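Local coordinates for linoleate 11-lipoxygenase (Gaeumannomyces graminis, PDB 5FX8) that uses manganese to oxygenate linoleic and alpha-linolenic acids to 11S- and 13R-hydroperoxy fatty acids, converting the 11S-hydroperoxides into the 13R products, at the manganese (II) ion site. Sequence-based numbering; all coordinates share one arbitrary frame.

The manganese (II) ion site. Residues 287, 290, 294, 328, 478-479, 482, 618. With MN (manganese (II) ion), chain B.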
ATOM      1  N   GLN A 287      -7.560   9.389  -4.348  1.00 10.26           N
ATOM      2  CA  GLN A 287      -7.786   8.700  -3.095  1.00 10.60           C
ATOM      3  C   GLN A 287      -9.224   8.235  -2.977  1.00 14.14           C
ATOM      4  O   GLN A 287      -9.492   7.202  -2.366  1.00 15.48           O
ATOM      5  CB  GLN A 287      -7.376   9.581  -1.919  1.00 10.81           C
ATOM      6  CG  GLN A 287      -5.872   9.794  -1.855  1.00 10.27           C
ATOM      7  CD  GLN A 287      -5.073   8.574  -2.341  1.00 10.38           C
ATOM      8  OE1 GLN A 287      -5.059   7.538  -1.690  1.00  9.34           O
ATOM      9  NE2 GLN A 287      -4.415   8.705  -3.497  1.00 15.86           N
ATOM     10  N   HIS A 290     -10.341   5.411  -5.708  1.00 11.32           N
ATOM     11  CA  HIS A 290      -9.806   4.047  -5.578  1.00 11.49           C
ATOM     12  C   HIS A 290     -10.564   3.196  -4.574  1.00 10.33           C
ATOM     13  O   HIS A 290     -10.331   1.982  -4.507  1.00 14.02           O
ATOM     14  CB  HIS A 290      -8.319   4.051  -5.211  1.00 10.29           C
ATOM     15  CG  HIS A 290      -8.038   3.888  -3.749  1.00 10.20           C
ATOM     16  ND1 HIS A 290      -8.177   4.927  -2.864  1.00 11.80           N
ATOM     17  CD2 HIS A 290      -7.583   2.834  -3.024  1.00 10.36           C
ATOM     18  CE1 HIS A 290      -7.848   4.516  -1.653  1.00 11.48           C
ATOM     19  NE2 HIS A 290      -7.486   3.249  -1.720  1.00 31.56           N
ATOM     20  N   HIS A 294     -11.216  -0.988  -4.322  1.00  9.51           N
ATOM     21  CA  HIS A 294     -11.406  -1.939  -3.231  1.00  8.51           C
ATOM     22  C   HIS A 294     -12.734  -2.691  -3.346  1.00  8.12           C
ATOM     23  O   HIS A 294     -12.764  -3.909  -3.204  1.00 24.01           O
ATOM     24  CB  HIS A 294     -11.308  -1.226  -1.880  1.00 13.39           C
ATOM     25  CG  HIS A 294      -9.909  -0.957  -1.420  1.00  8.07           C
ATOM     26  ND1 HIS A 294      -9.126  -1.918  -0.829  1.00  7.97           N
ATOM     27  CD2 HIS A 294      -9.155   0.165  -1.463  1.00  9.10           C
ATOM     28  CE1 HIS A 294      -7.951  -1.403  -0.524  1.00 10.24           C
ATOM     29  NE2 HIS A 294      -7.942  -0.138  -0.898  1.00 30.26           N
ATOM     30  N   ILE A 328     -10.312  -3.471   4.795  1.00  7.73           N
ATOM     31  CA  ILE A 328     -10.119  -2.080   4.395  1.00  7.88           C
ATOM     32  C   ILE A 328     -11.350  -1.237   4.719  1.00 16.85           C
ATOM     33  O   ILE A 328     -11.219  -0.102   5.184  1.00 12.28           O
ATOM     34  CB  ILE A 328      -9.725  -1.980   2.907  1.00  7.83           C
ATOM     35  CG1 ILE A 328      -8.475  -2.814   2.626  1.00  7.92           C
ATOM     36  CG2 ILE A 328      -9.424  -0.541   2.522  1.00  6.47           C
ATOM     37  CD1 ILE A 328      -7.296  -2.452   3.450  1.00  7.03           C
ATOM     38  N   HIS A 478      -4.460  -0.843  -7.952  1.00 15.20           N
ATOM     39  CA  HIS A 478      -4.531  -0.269  -6.616  1.00  8.44           C
ATOM     40  C   HIS A 478      -3.283   0.526  -6.288  1.00  8.40           C
ATOM     41  O   HIS A 478      -3.363   1.612  -5.708  1.00  8.20           O
ATOM     42  CB  HIS A 478      -4.715  -1.360  -5.569  1.00  8.25           C
ATOM     43  CG  HIS A 478      -4.724  -0.836  -4.167  1.00  7.09           C
ATOM     44  ND1 HIS A 478      -3.578  -0.644  -3.441  1.00  6.87           N
ATOM     45  CD2 HIS A 478      -5.739  -0.410  -3.383  1.00  7.25           C
ATOM     46  CE1 HIS A 478      -3.887  -0.151  -2.259  1.00  7.58           C
ATOM     47  NE2 HIS A 478      -5.194  -0.007  -2.194  1.00 16.29           N
ATOM     48  N   HIS A 479      -2.125   0.007  -6.647  1.00 11.08           N
ATOM     49  CA  HIS A 479      -0.883   0.598  -6.198  1.00  8.21           C
ATOM     50  C   HIS A 479      -0.472   1.783  -7.048  1.00  8.30           C
ATOM     51  O   HIS A 479       0.528   2.425  -6.759  1.00 12.94           O
ATOM     52  CB  HIS A 479       0.192  -0.480  -6.173  1.00  8.20           C
ATOM     53  CG  HIS A 479      -0.259  -1.774  -5.555  1.00  8.44           C
ATOM     54  ND1 HIS A 479      -1.036  -1.838  -4.421  1.00  8.19           N
ATOM     55  CD2 HIS A 479      -0.035  -3.057  -5.920  1.00  8.46           C
ATOM     56  CE1 HIS A 479      -1.257  -3.100  -4.106  1.00  7.88           C
ATOM     57  NE2 HIS A 479      -0.665  -3.858  -5.006  1.00  7.84           N
ATOM     58  N   ASN A 482      -3.073   4.360  -4.727  1.00  9.31           N
ATOM     59  CA  ASN A 482      -2.959   4.316  -3.286  1.00  8.09           C
ATOM     60  C   ASN A 482      -1.636   3.652  -2.983  1.00  8.52           C
ATOM     61  O   ASN A 482      -0.683   3.845  -3.736  1.00 12.15           O
ATOM     62  CB  ASN A 482      -4.123   3.537  -2.692  1.00  8.66           C
ATOM     63  CG  ASN A 482      -4.266   3.742  -1.223  1.00 11.54           C
ATOM     64  OD1 ASN A 482      -4.502   2.795  -0.475  1.00 40.46           O
ATOM     65  ND2 ASN A 482      -4.110   4.979  -0.785  1.00 10.02           N
ATOM     66  N   VAL A 618      -3.855  -1.694   1.808  1.00  7.11           N
ATOM     67  CA  VAL A 618      -4.344  -0.529   2.540  1.00  7.58           C
ATOM     68  C   VAL A 618      -5.552   0.131   1.884  1.00  7.52           C
ATOM     69  O   VAL A 618      -5.661   0.199   0.642  1.00 39.71           O
ATOM     70  CB  VAL A 618      -3.218   0.498   2.737  1.00  9.45           C
ATOM     71  CG1 VAL A 618      -2.204  -0.016   3.730  1.00  6.82           C
ATOM     72  CG2 VAL A 618      -2.538   0.810   1.416  1.00  8.44           C
TER
HETATM   73 MN    MN B1000      -6.361   1.284  -0.799  1.00  8.02          MN
HETATM   74  O   HOH W   1      -7.256   2.650   1.000  1.00 33.97           O
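Manganese sits in a distorted six-coordinate shell at the catalytic centre of this lipoxygenase. His290 and His294, one turn apart on helix 268-305, supply NE2 imidazole nitrogens at 2.4 and 2.1 Å from MN. His478, near the end of helix 460-481, adds its NE2 at 2.2 Å from MN. Asn482, four residues on and just past that helix, brings its amide oxygen OD1 to 2.4 Å from MN. The C-terminal Val618 contributes a main-chain carboxylate oxygen, O, 1.9 Å from MN, so the chain end supplies a presumably anionic ligand. Water 1, 2.4 Å from MN, faces His478 across the metal. Asn482 OD1 and His294 NE2 are nearly opposite, at 174° about MN, whereas the axis from His290 NE2 to Val618 O bends to 154°. The metal lies almost symmetrically before the rings of His294 and His478 but is displaced towards the CD2 side of His290.

Second-shell hydrogen bonds probably restrain rotation of the His290 and His478 rings. His290 ND1 donates to the carbonyl O of Gln287 at 2.7 Å; the acceptor lies near the imidazole plane, but the donor stands above the carbonyl plane. His478 ND1 gives a fairly straight hydrogen bond to His479 ND1 at 3.0 Å, with the donor tilted from the acceptor ring's plane, and may thereby keep NE2 directed at manganese. Asn482 can bind metal through oxygen while its ND2 makes a weak bond to Gln287 OE1; its CB also packs over the rim of one His290 face. Ile328 lays its CG2 branch over the rim of the His294 ring, an apolar cover suited to an imidazole face.

Imidazole and amide donors, presumably neutral, with one carboxylate probably suit a metal that cycles between Mn(II) and Mn(III). The metal-bound water, probably water 1, forms the catalytic base for hydrogen abstraction from the fatty acid, the step preceding oxygen insertion.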